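Local coordinates for protein phosphoserine aminotransferase (PDB 2C0R) that catalyses the reversible, pyridoxal phosphate-dependent transamination between glutamate and 3-phosphohydroxypyruvate that yields phosphoserine in serine biosynthesis, and a parallel reaction in pyridoxine biosynthesis, at residues 311-316 / 355-360; 272-277 / 349-354; 129-134 / 292-297; 5-8 / 13-16. The protein carries 1 engineered substitution. All blocks are in the same frame, centred on the assembly; numbering follows the deposited sequence.

Contact 1. Residues 311-316 / 355-360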
loop_
_atom_site.group_PDB
_atom_site.type_symbol
_atom_site.label_atom_id
_atom_site.label_comp_id
_atom_site.label_asym_id
_atom_site.label_seq_id
_atom_site.Cartn_x
_atom_site.Cartn_y
_atom_site.Cartn_z
ATOM N N LYS A 311 13.196 31.415 1.880
ATOM C CA LYS A 311 14.177 30.530 1.265
ATOM C C LYS A 311 15.471 30.498 2.073
ATOM O O LYS A 311 16.111 29.455 2.266
ATOM C CB LYS A 311 14.428 31.029 -0.160
ATOM C CG LYS A 311 15.876 30.994 -0.575
ATOM C CD LYS A 311 16.607 32.337 -0.417
ATOM C CE LYS A 311 18.109 32.032 -0.470
ATOM N NZ LYS A 311 18.366 30.710 0.166
ATOM N N GLU A 312 15.896 31.659 2.557
ATOM C CA GLU A 312 17.125 31.766 3.333
ATOM C C GLU A 312 17.005 30.977 4.629
ATOM O O GLU A 312 17.920 30.260 5.017
ATOM C CB GLU A 312 17.437 33.234 3.631
ATOM C CG GLU A 312 18.745 33.387 4.385
ATOM C CD GLU A 312 19.925 33.308 3.431
ATOM O OE1 GLU A 312 19.707 33.305 2.197
ATOM O OE2 GLU A 312 21.066 33.246 3.925
ATOM N N PHE A 313 15.868 31.097 5.312
ATOM C CA PHE A 313 15.651 30.384 6.566
ATOM C C PHE A 313 15.763 28.899 6.279
ATOM O O PHE A 313 16.368 28.140 7.035
ATOM C CB PHE A 313 14.273 30.742 7.083
ATOM C CG PHE A 313 13.783 30.014 8.314
ATOM C CD1 PHE A 313 13.849 30.667 9.533
ATOM C CD2 PHE A 313 13.197 28.764 8.280
ATOM C CE1 PHE A 313 13.416 30.081 10.690
ATOM C CE2 PHE A 313 12.813 28.131 9.436
ATOM C CZ PHE A 313 12.894 28.793 10.650
ATOM N N VAL A 314 15.123 28.409 5.218
ATOM C CA VAL A 314 15.097 26.942 4.956
ATOM C C VAL A 314 16.507 26.442 4.747
ATOM O O VAL A 314 16.987 25.446 5.277
ATOM C CB VAL A 314 14.195 26.639 3.742
ATOM C CG1 VAL A 314 14.450 25.235 3.202
ATOM C CG2 VAL A 314 12.712 26.828 4.064
ATOM N N LYS A 315 17.215 27.223 3.917
ATOM C CA LYS A 315 18.548 26.780 3.518
ATOM C C LYS A 315 19.424 26.757 4.748
ATOM O O LYS A 315 20.166 25.794 5.003
ATOM C CB LYS A 315 19.064 27.712 2.434
ATOM N N ALA A 316 19.349 27.814 5.556
ATOM C CA ALA A 316 20.163 27.813 6.759
ATOM C C ALA A 316 19.734 26.701 7.686
ATOM O O ALA A 316 20.558 26.068 8.331
ATOM C CB ALA A 316 20.010 29.195 7.385
ATOM N N GLU A 355 15.380 31.699 16.901
ATOM C CA GLU A 355 15.870 32.877 17.625
ATOM C C GLU A 355 17.130 33.422 16.974
ATOM O O GLU A 355 17.257 34.621 16.762
ATOM C CB GLU A 355 16.131 32.476 19.080
ATOM C CG GLU A 355 16.704 33.654 19.851
ATOM C CD GLU A 355 15.737 34.763 20.196
ATOM O OE1 GLU A 355 16.224 35.833 20.588
ATOM O OE2 GLU A 355 14.495 34.593 20.084
ATOM N N HIS A 356 18.084 32.559 16.636
ATOM C CA HIS A 356 19.288 32.959 15.919
ATOM C C HIS A 356 18.975 33.629 14.578
ATOM O O HIS A 356 19.567 34.674 14.226
ATOM C CB HIS A 356 20.230 31.778 15.622
ATOM C CG HIS A 356 21.343 32.121 14.664
ATOM N ND1 HIS A 356 22.388 32.976 14.979
ATOM C CD2 HIS A 356 21.596 31.736 13.388
ATOM C CE1 HIS A 356 23.223 33.120 13.975
ATOM N NE2 HIS A 356 22.760 32.361 12.987
ATOM N N PHE A 357 18.086 33.030 13.804
ATOM C CA PHE A 357 17.834 33.602 12.473
ATOM C C PHE A 357 17.177 34.957 12.589
ATOM O O PHE A 357 17.499 35.886 11.858
ATOM C CB PHE A 357 16.994 32.583 11.679
ATOM C CG PHE A 357 16.938 32.916 10.204
ATOM C CD1 PHE A 357 17.871 32.391 9.335
ATOM C CD2 PHE A 357 15.948 33.770 9.733
ATOM C CE1 PHE A 357 17.767 32.699 7.992
ATOM C CE2 PHE A 357 15.854 34.072 8.390
ATOM C CZ PHE A 357 16.805 33.567 7.521
ATOM N N LYS A 358 16.263 35.087 13.541
ATOM C CA LYS A 358 15.652 36.406 13.795
ATOM C C LYS A 358 16.608 37.493 14.180
ATOM O O LYS A 358 16.564 38.627 13.700
ATOM C CB LYS A 358 14.628 36.153 14.926
ATOM C CG LYS A 358 13.971 37.438 15.451
ATOM C CD LYS A 358 12.995 37.022 16.553
ATOM C CE LYS A 358 13.688 36.640 17.849
ATOM N NZ LYS A 358 12.671 36.230 18.863
ATOM N N ARG A 359 17.495 37.118 15.122
ATOM C CA ARG A 359 18.503 38.064 15.566
ATOM C C ARG A 359 19.461 38.490 14.458
ATOM O O ARG A 359 19.908 39.652 14.509
ATOM C CB ARG A 359 19.318 37.459 16.738
ATOM C CG ARG A 359 18.566 37.316 18.043
ATOM C CD ARG A 359 19.463 36.949 19.202
ATOM N NE ARG A 359 19.882 35.555 19.259
ATOM C CZ ARG A 359 19.803 34.795 20.344
ATOM N NH1 ARG A 359 19.312 35.304 21.470
ATOM N NH2 ARG A 359 20.219 33.539 20.284
ATOM N N SER A 360 19.844 37.601 13.551
ATOM C CA SER A 360 20.816 37.914 12.504
ATOM C C SER A 360 20.163 38.480 11.254
ATOM O O SER A 360 20.774 39.221 10.467
ATOM C CB SER A 360 21.649 36.643 12.222
ATOM O OG SER A 360 20.809 35.559 11.856
#

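Contact 2. Residues 272-277 / 349-354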
loop_
_atom_site.group_PDB
_atom_site.type_symbol
_atom_site.label_atom_id
_atom_site.label_comp_id
_atom_site.label_asym_id
_atom_site.label_seq_id
_atom_site.Cartn_x
_atom_site.Cartn_y
_atom_site.Cartn_z
ATOM N N ALA A 272 3.942 22.261 20.725
ATOM C CA ALA A 272 3.338 23.312 19.928
ATOM C C ALA A 272 3.463 24.658 20.645
ATOM O O ALA A 272 3.708 25.664 19.986
ATOM C CB ALA A 272 1.871 22.970 19.683
ATOM N N SER A 273 3.281 24.615 21.970
ATOM C CA SER A 273 3.271 25.862 22.737
ATOM C C SER A 273 4.634 26.505 22.598
ATOM O O SER A 273 4.719 27.737 22.466
ATOM C CB SER A 273 2.970 25.525 24.195
ATOM O OG SER A 273 3.108 26.677 25.042
ATOM N N LEU A 274 5.707 25.708 22.612
ATOM C CA LEU A 274 7.037 26.333 22.510
ATOM C C LEU A 274 7.229 27.052 21.195
ATOM O O LEU A 274 7.777 28.156 21.090
ATOM C CB LEU A 274 8.051 25.193 22.678
ATOM C CG LEU A 274 9.484 25.715 22.848
ATOM C CD1 LEU A 274 9.690 26.199 24.280
ATOM C CD2 LEU A 274 10.447 24.605 22.491
ATOM N N ILE A 275 6.740 26.423 20.120
ATOM C CA ILE A 275 6.973 26.996 18.811
ATOM C C ILE A 275 6.036 28.160 18.563
ATOM O O ILE A 275 6.443 29.199 18.024
ATOM C CB ILE A 275 6.811 25.909 17.750
ATOM C CG1 ILE A 275 7.888 24.831 17.904
ATOM C CG2 ILE A 275 6.834 26.552 16.385
ATOM C CD1 ILE A 275 7.514 23.516 17.195
ATOM N N TYR A 276 4.747 28.076 18.967
ATOM C CA TYR A 276 3.866 29.227 18.805
ATOM C C TYR A 276 4.384 30.388 19.642
ATOM O O TYR A 276 4.244 31.520 19.177
ATOM C CB TYR A 276 2.432 28.894 19.205
ATOM C CG TYR A 276 1.685 28.124 18.103
ATOM C CD1 TYR A 276 1.170 26.857 18.392
ATOM C CD2 TYR A 276 1.509 28.693 16.850
ATOM C CE1 TYR A 276 0.490 26.183 17.363
ATOM C CE2 TYR A 276 0.836 28.033 15.841
ATOM C CZ TYR A 276 0.323 26.765 16.131
ATOM O OH TYR A 276 -0.336 26.100 15.132
ATOM N N ASP A 277 4.941 30.108 20.813
ATOM C CA ASP A 277 5.497 31.222 21.611
ATOM C C ASP A 277 6.647 31.879 20.872
ATOM O O ASP A 277 6.812 33.087 20.964
ATOM C CB ASP A 277 6.008 30.720 22.962
ATOM C CG ASP A 277 6.833 31.802 23.644
ATOM O OD1 ASP A 277 8.077 31.744 23.863
ATOM O OD2 ASP A 277 6.164 32.802 23.989
ATOM N N ALA A 349 15.308 22.664 19.554
ATOM C CA ALA A 349 16.322 23.059 18.580
ATOM C C ALA A 349 15.772 24.023 17.560
ATOM O O ALA A 349 16.415 25.017 17.213
ATOM C CB ALA A 349 16.913 21.814 17.918
ATOM N N LEU A 350 14.543 23.785 17.088
ATOM C CA LEU A 350 13.948 24.674 16.109
ATOM C C LEU A 350 13.788 26.086 16.655
ATOM O O LEU A 350 14.102 27.101 15.992
ATOM C CB LEU A 350 12.566 24.107 15.683
ATOM C CG LEU A 350 11.776 25.068 14.782
ATOM C CD1 LEU A 350 12.527 25.379 13.509
ATOM C CD2 LEU A 350 10.374 24.487 14.518
ATOM N N VAL A 351 13.315 26.193 17.894
ATOM C CA VAL A 351 13.088 27.519 18.477
ATOM C C VAL A 351 14.405 28.240 18.633
ATOM O O VAL A 351 14.471 29.460 18.451
ATOM C CB VAL A 351 12.352 27.351 19.827
ATOM C CG1 VAL A 351 12.474 28.596 20.696
ATOM C CG2 VAL A 351 10.896 26.968 19.524
ATOM N N GLN A 352 15.464 27.509 18.987
ATOM C CA GLN A 352 16.801 28.109 19.109
ATOM C C GLN A 352 17.237 28.620 17.754
ATOM O O GLN A 352 17.705 29.766 17.649
ATOM C CB GLN A 352 17.785 27.088 19.656
ATOM C CG GLN A 352 17.559 26.596 21.074
ATOM C CD GLN A 352 18.496 25.513 21.560
ATOM O OE1 GLN A 352 18.174 24.831 22.547
ATOM N NE2 GLN A 352 19.648 25.320 20.921
ATOM N N PHE A 353 17.071 27.784 16.728
ATOM C CA PHE A 353 17.400 28.214 15.373
ATOM C C PHE A 353 16.597 29.442 14.963
ATOM O O PHE A 353 17.133 30.378 14.384
ATOM C CB PHE A 353 17.177 27.057 14.394
ATOM C CG PHE A 353 17.371 27.542 12.956
ATOM C CD1 PHE A 353 18.671 27.690 12.478
ATOM C CD2 PHE A 353 16.297 27.838 12.119
ATOM C CE1 PHE A 353 18.889 28.156 11.194
ATOM C CE2 PHE A 353 16.520 28.311 10.831
ATOM C CZ PHE A 353 17.814 28.451 10.364
ATOM N N MET A 354 15.310 29.418 15.282
ATOM C CA MET A 354 14.472 30.556 14.939
ATOM C C MET A 354 14.918 31.819 15.652
ATOM O O MET A 354 14.850 32.904 15.080
ATOM C CB MET A 354 13.001 30.251 15.321
ATOM C CG MET A 354 12.357 29.312 14.308
ATOM S SD MET A 354 10.747 28.738 14.914
ATOM C CE MET A 354 9.772 30.246 14.747
#

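Contact 3. Residues 129-134 / 292-297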
loop_
_atom_site.group_PDB
_atom_site.type_symbol
_atom_site.label_atom_id
_atom_site.label_comp_id
_atom_site.label_asym_id
_atom_site.label_seq_id
_atom_site.Cartn_x
_atom_site.Cartn_y
_atom_site.Cartn_z
ATOM N N MET A 129 -7.930 30.869 6.967
ATOM C CA MET A 129 -7.272 31.174 8.229
ATOM C C MET A 129 -8.189 31.098 9.430
ATOM O O MET A 129 -7.671 30.996 10.535
ATOM C CB MET A 129 -6.691 32.588 8.144
ATOM C CG MET A 129 -5.303 32.641 7.591
ATOM S SD MET A 129 -4.817 34.407 7.268
ATOM C CE MET A 129 -5.356 34.023 5.573
ATOM N N THR A 130 -9.510 31.168 9.239
ATOM C CA THR A 130 -10.427 31.133 10.359
ATOM C C THR A 130 -11.353 29.929 10.197
ATOM O O THR A 130 -12.208 29.976 9.312
ATOM C CB THR A 130 -11.290 32.413 10.401
ATOM O OG1 THR A 130 -10.389 33.522 10.444
ATOM C CG2 THR A 130 -12.187 32.452 11.637
ATOM N N LEU A 131 -11.189 28.903 11.018
ATOM C CA LEU A 131 -12.070 27.753 10.807
ATOM C C LEU A 131 -13.523 28.158 10.999
ATOM O O LEU A 131 -13.843 29.053 11.779
ATOM C CB LEU A 131 -11.743 26.667 11.821
ATOM C CG LEU A 131 -10.439 25.933 11.537
ATOM C CD1 LEU A 131 -9.942 25.216 12.784
ATOM C CD2 LEU A 131 -10.669 25.015 10.351
ATOM N N PRO A 132 -14.413 27.493 10.317
ATOM C CA PRO A 132 -15.834 27.715 10.559
ATOM C C PRO A 132 -16.133 27.288 11.984
ATOM O O PRO A 132 -15.682 26.268 12.479
ATOM C CB PRO A 132 -16.551 26.798 9.599
ATOM C CG PRO A 132 -15.511 26.011 8.897
ATOM C CD PRO A 132 -14.137 26.462 9.294
ATOM N N LYS A 133 -16.928 28.115 12.651
ATOM C CA LYS A 133 -17.498 27.666 13.914
ATOM C C LYS A 133 -18.477 26.517 13.677
ATOM O O LYS A 133 -19.102 26.415 12.596
ATOM C CB LYS A 133 -18.247 28.820 14.576
ATOM C CG LYS A 133 -17.374 30.016 14.894
ATOM C CD LYS A 133 -18.197 31.188 15.455
ATOM C CE LYS A 133 -17.333 32.348 15.932
ATOM N NZ LYS A 133 -18.003 33.272 16.892
ATOM N N LEU A 134 -18.664 25.679 14.695
ATOM C CA LEU A 134 -19.546 24.514 14.483
ATOM C C LEU A 134 -20.962 24.939 14.124
ATOM O O LEU A 134 -21.658 24.239 13.358
ATOM C CB LEU A 134 -19.477 23.605 15.716
ATOM C CG LEU A 134 -18.161 22.873 15.965
ATOM C CD1 LEU A 134 -18.342 21.734 16.958
ATOM C CD2 LEU A 134 -17.545 22.328 14.676
ATOM N N VAL A 292 -5.281 32.563 15.632
ATOM C CA VAL A 292 -4.859 31.896 16.849
ATOM C C VAL A 292 -5.813 30.779 17.244
ATOM O O VAL A 292 -5.360 29.658 17.489
ATOM C CB VAL A 292 -4.700 32.914 17.997
ATOM C CG1 VAL A 292 -4.514 32.188 19.328
ATOM C CG2 VAL A 292 -3.534 33.856 17.719
ATOM N N ASP A 293 -7.106 30.976 17.224
ATOM C CA ASP A 293 -8.079 29.998 17.644
ATOM C C ASP A 293 -8.216 28.849 16.643
ATOM O O ASP A 293 -8.939 27.924 17.008
ATOM C CB ASP A 293 -9.485 30.617 17.842
ATOM C CG ASP A 293 -9.456 31.575 19.028
ATOM O OD1 ASP A 293 -8.465 31.600 19.776
ATOM O OD2 ASP A 293 -10.448 32.303 19.159
ATOM N N SER A 294 -7.563 28.876 15.499
ATOM C CA SER A 294 -7.643 27.769 14.532
ATOM C C SER A 294 -6.336 26.973 14.518
ATOM O O SER A 294 -6.211 26.048 13.775
ATOM C CB SER A 294 -7.937 28.298 13.120
ATOM O OG SER A 294 -9.280 28.770 13.113
ATOM N N ARG A 295 -5.373 27.329 15.359
ATOM C CA ARG A 295 -4.048 26.751 15.267
ATOM C C ARG A 295 -4.014 25.242 15.464
ATOM O O ARG A 295 -4.546 24.707 16.417
ATOM C CB ARG A 295 -3.165 27.382 16.359
ATOM C CG ARG A 295 -2.642 28.737 15.907
ATOM C CD ARG A 295 -1.911 29.456 17.044
ATOM N NE ARG A 295 -1.270 30.648 16.452
ATOM C CZ ARG A 295 -0.515 31.475 17.182
ATOM N NH1 ARG A 295 -0.364 31.218 18.483
ATOM N NH2 ARG A 295 0.047 32.521 16.583
ATOM N N SER A 296 -3.251 24.611 14.564
ATOM C CA SER A 296 -2.961 23.192 14.722
ATOM C C SER A 296 -1.814 22.928 15.674
ATOM O O SER A 296 -0.828 23.654 15.694
ATOM C CB SER A 296 -2.589 22.659 13.340
ATOM O OG SER A 296 -2.167 21.302 13.410
ATOM N N ASP A 297 -1.949 21.846 16.426
ATOM C CA ASP A 297 -0.858 21.347 17.251
ATOM C C ASP A 297 -0.052 20.304 16.484
ATOM O O ASP A 297 0.877 19.781 17.091
ATOM C CB ASP A 297 -1.313 20.719 18.558
ATOM C CG ASP A 297 -1.489 21.772 19.655
ATOM O OD1 ASP A 297 -1.332 22.986 19.398
ATOM O OD2 ASP A 297 -1.803 21.381 20.790
#

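Contact 4. Residues 5-8 / 13-16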
loop_
_atom_site.group_PDB
_atom_site.type_symbol
_atom_site.label_atom_id
_atom_site.label_comp_id
_atom_site.label_asym_id
_atom_site.label_seq_id
_atom_site.Cartn_x
_atom_site.Cartn_y
_atom_site.Cartn_z
ATOM N N ALA A 5 18.332 13.360 12.673
ATOM C CA ALA A 5 17.936 14.642 12.109
ATOM C C ALA A 5 16.786 15.249 12.909
ATOM O O ALA A 5 15.961 14.587 13.506
ATOM C CB ALA A 5 17.533 14.431 10.663
ATOM N N TYR A 6 16.754 16.591 12.913
ATOM C CA TYR A 6 15.607 17.300 13.446
ATOM C C TYR A 6 14.546 17.287 12.353
ATOM O O TYR A 6 14.500 18.174 11.493
ATOM C CB TYR A 6 15.987 18.732 13.760
ATOM C CG TYR A 6 17.015 18.853 14.862
ATOM C CD1 TYR A 6 18.068 19.755 14.666
ATOM C CD2 TYR A 6 16.926 18.134 16.043
ATOM C CE1 TYR A 6 19.046 19.933 15.627
ATOM C CE2 TYR A 6 17.906 18.310 17.006
ATOM C CZ TYR A 6 18.946 19.194 16.789
ATOM O OH TYR A 6 19.913 19.367 17.771
ATOM N N ASN A 7 13.735 16.241 12.399
ATOM C CA ASN A 7 12.840 15.914 11.289
ATOM C C ASN A 7 11.464 16.515 11.467
ATOM O O ASN A 7 10.734 16.019 12.327
ATOM C CB ASN A 7 12.732 14.397 11.206
ATOM C CG ASN A 7 11.954 13.954 9.972
ATOM O OD1 ASN A 7 11.549 14.811 9.188
ATOM N ND2 ASN A 7 11.762 12.635 9.879
ATOM N N PHE A 8 11.175 17.548 10.672
ATOM C CA PHE A 8 9.875 18.199 10.664
ATOM C C PHE A 8 9.097 17.904 9.384
ATOM O O PHE A 8 8.182 18.630 9.036
ATOM C CB PHE A 8 10.051 19.718 10.837
ATOM C CG PHE A 8 10.431 20.055 12.281
ATOM C CD1 PHE A 8 11.772 20.162 12.578
ATOM C CD2 PHE A 8 9.486 20.259 13.258
ATOM C CE1 PHE A 8 12.166 20.471 13.871
ATOM C CE2 PHE A 8 9.858 20.561 14.565
ATOM C CZ PHE A 8 11.218 20.679 14.867
ATOM N N ALA A 13 6.897 10.882 7.802
ATOM C CA ALA A 13 7.322 11.717 8.907
ATOM C C ALA A 13 8.009 10.877 9.959
ATOM O O ALA A 13 8.171 9.665 9.841
ATOM C CB ALA A 13 6.073 12.372 9.505
ATOM N N ALA A 14 8.371 11.560 11.043
ATOM C CA ALA A 14 9.172 10.897 12.057
ATOM C C ALA A 14 8.442 9.697 12.645
ATOM O O ALA A 14 7.225 9.690 12.824
ATOM C CB ALA A 14 9.436 11.940 13.130
ATOM N N LEU A 15 9.198 8.657 12.917
ATOM C CA LEU A 15 8.755 7.565 13.742
ATOM C C LEU A 15 9.468 7.586 15.083
ATOM O O LEU A 15 10.551 8.156 15.121
ATOM C CB LEU A 15 9.033 6.190 13.074
ATOM C CG LEU A 15 7.853 5.778 12.178
ATOM C CD1 LEU A 15 8.096 6.235 10.746
ATOM C CD2 LEU A 15 7.616 4.282 12.221
ATOM N N PRO A 16 8.912 6.983 16.121
ATOM C CA PRO A 16 9.653 6.897 17.400
ATOM C C PRO A 16 10.954 6.126 17.194
ATOM O O PRO A 16 10.920 5.027 16.594
ATOM C CB PRO A 16 8.692 6.109 18.283
ATOM C CG PRO A 16 7.333 6.404 17.715
ATOM C CD PRO A 16 7.603 6.350 16.218
HETATM O O HOH W 1 8.220 14.511 11.074
#

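Contact 1. Residues 311-316 / 355-360
Phe357 and Phe313 form a T-shaped (edge-to-face) aromatic pair that joins helices 307-319 and 344-361 in the C-terminal part of this class-V aminotransferase. The short helical segments run at 134° to each other, with axes 11.3 Å apart, and the interval is bridged mainly by the ring of Phe357. With CG anti to the backbone N (chi1 -167°), this ring reaches across to lie against the backbone of the opposite helix, and Phe357 CE1 comes within 3.4 Å of Phe313 CA. The ring of Phe313 turns one edge to the face of Phe357, Phe313 CD1 lying 3.8 Å from Phe357 CD2, with the two planes inclined by 75°. Phe313 CB adds a CH-pi contact over the same ring, 4.0 Å from its centroid. An alanine in place of Phe357 would probably leave the edge of Phe313 without the aromatic face it meets and open a gap between the helices. Ala316 CB touches the ring obliquely at CE1. Around the pair, Phe313 makes a second edge-to-face contact, with Phe353, while Phe285, Tyr286 and Leu304 pack on Phe357 from neighbouring loops. No other subunit takes part. Glu312 borders the ring with its aliphatic portion: its chain bends at chi2, and the carboxylate OE1 lies in a long salt bridge with Lys311 NZ, whereas CG stays at the rim, near the ring plane, 3.7 Å from Phe357 CZ.

Contact 2. Residues 272-277 / 349-354
Val351 points one methyl group, CG2, at the junction of Leu274 and Ile275. That methyl lies 3.8 Å from Leu274 CD2 and 4.0 Å from Ile275 CG1, and it also rests on the backbone, 3.7 Å from Leu274 O. The valine torsion sets this up: CG2 is anti to the carbonyl carbon, while the other methyl, CG1, is anti to the backbone N (chi1 162°). Leu274 and Ile275 both run slantwise to Val351, meeting CG2 from directions roughly at right angles. Ile275 meets Leu350 differently, the two side chains crossing at about a right angle, with Ile275 CD1 4.0 Å from Leu350 CD2. The result is a seam of apolar side chains, with no hydrogen bond across it, between two nearly parallel helices, 260-280 and 344-361, whose short segments are inclined by only 5° with axes 9.6 Å apart. Both belong to the C-terminal alpha/beta part of the fold, where they lie against strand 299-303: Ile275 packs on Ile300, and Met354 on Phe302. Toward the C-terminal ends Val351 also meets Ala278, one turn beyond Leu274; toward the start of helix 344-361 Leu274 reaches Tyr344 and Glu348. Leu350 also touches Leu325.

Contact 3. Residues 129-134 / 292-297
Leu131 N donates a short, almost straight hydrogen bond to Ser294 OG, 2.8 Å long with an angle of 175° at the hydrogen. The serine hydroxyl is placed for it by a first torsion of -70°, which sets OG beside its own backbone N and anti to the carbonyl carbon. The leucine side chain folds over the same serine: CG lies 3.4 Å from Ser294 OG and CD1 3.7 Å from Ser294 CB, so one residue offers both its N-H and its apolar surface. Met129 O approaches Ser294 CB from farther back along the loop. An alanine at Ser294 would probably leave the Leu131 N-H without its acceptor and weaken the hold between the two loops. Outside this first shell, Thr130 OG1 bonds to Asp291 OD2, and Met129 and Asp291 are joined through their backbones. Ser294 is itself fixed by a backbone hydrogen bond to Gln158, and Leu131 packs on Ala157 and Thr100. Two residues on, Ser296 OG bonds to Asn151 OD1, a residue of the pyridoxal phosphate pocket. This is a loop-to-loop junction in a fold-type I aminotransferase, tying the connection between strands 117-122 and 143-149 of the large-domain sheet to the loop entering strand 299-303.

Contact 4. Residues 5-8 / 13-16
The Asn7 carboxamide presents its ND2 end to Ala14, whose backbone N lies above the amide plane, 3.7 Å from ND2. Ala14 CB is above the same face, 4.1 Å from ND2, and Ala13 C also approaches from that side. These are packing contacts, since the amide nitrogen and the Ala14 N-H are both donors. The group's hydrogen bonds lead elsewhere: OD1 accepts from Asn9 N, in the loop between the segments, and ND2 donates to Glu39 O of the second subunit. With CG anti to the backbone N (chi1 -173°), the amide is carried to where OD1 and ND2 can each reach a partner, which should fix its rotation.

A water on the same side of the amide plane links the backbones. It donates to Asn7 O at 3.2 Å and accepts from Ala14 N at 3.0 Å, spanning two segments whose nearest CA atoms, those of Asn7 and Ala14, are 6.3 Å apart. Strand 6-7, which pairs in parallel with strand 322-323, thus returns through a short loop to Pro16, at the N-cap position of helix 17-25. The loop passes close to the active site: the side chain of Ala13 is about 6 Å from that of Lys197, the cofactor-attachment lysine, unattached here. The second subunit reaches the returning chain too, through Glu39 OE2, which bonds to Leu15 N. The chemistry implies a buried junction between two donor groups, with the Ala14 N-H given to a bridging water and the Asn7 amide shared between Asn9 and Glu39 of the second subunit.

In the fold
From the N terminus, contact 4 closes first, a short loop with four residues between its segments. Contact 3 opens at 129-134 and closes at 292-297 after a long excursion through the large-domain sheet and into helix 260-280. Contact 2 begins inside that span and ends beyond it, so the two cross, meeting where Tyr276 OH lies 2.6 Å from Ser296 O, a probable hydrogen bond. Contact 1 crosses contact 2, sharing helix 344-361, and Phe313 reaches Met354 while Ala316 reaches Phe353. Contact 4 touches contact 2 through Tyr6 on Ala349 and Phe8 on Leu350. Helix 344-361 joins the N-terminal strand to helices 260-280 and 307-319, while contact 3 ties this C-terminal region to the large domain.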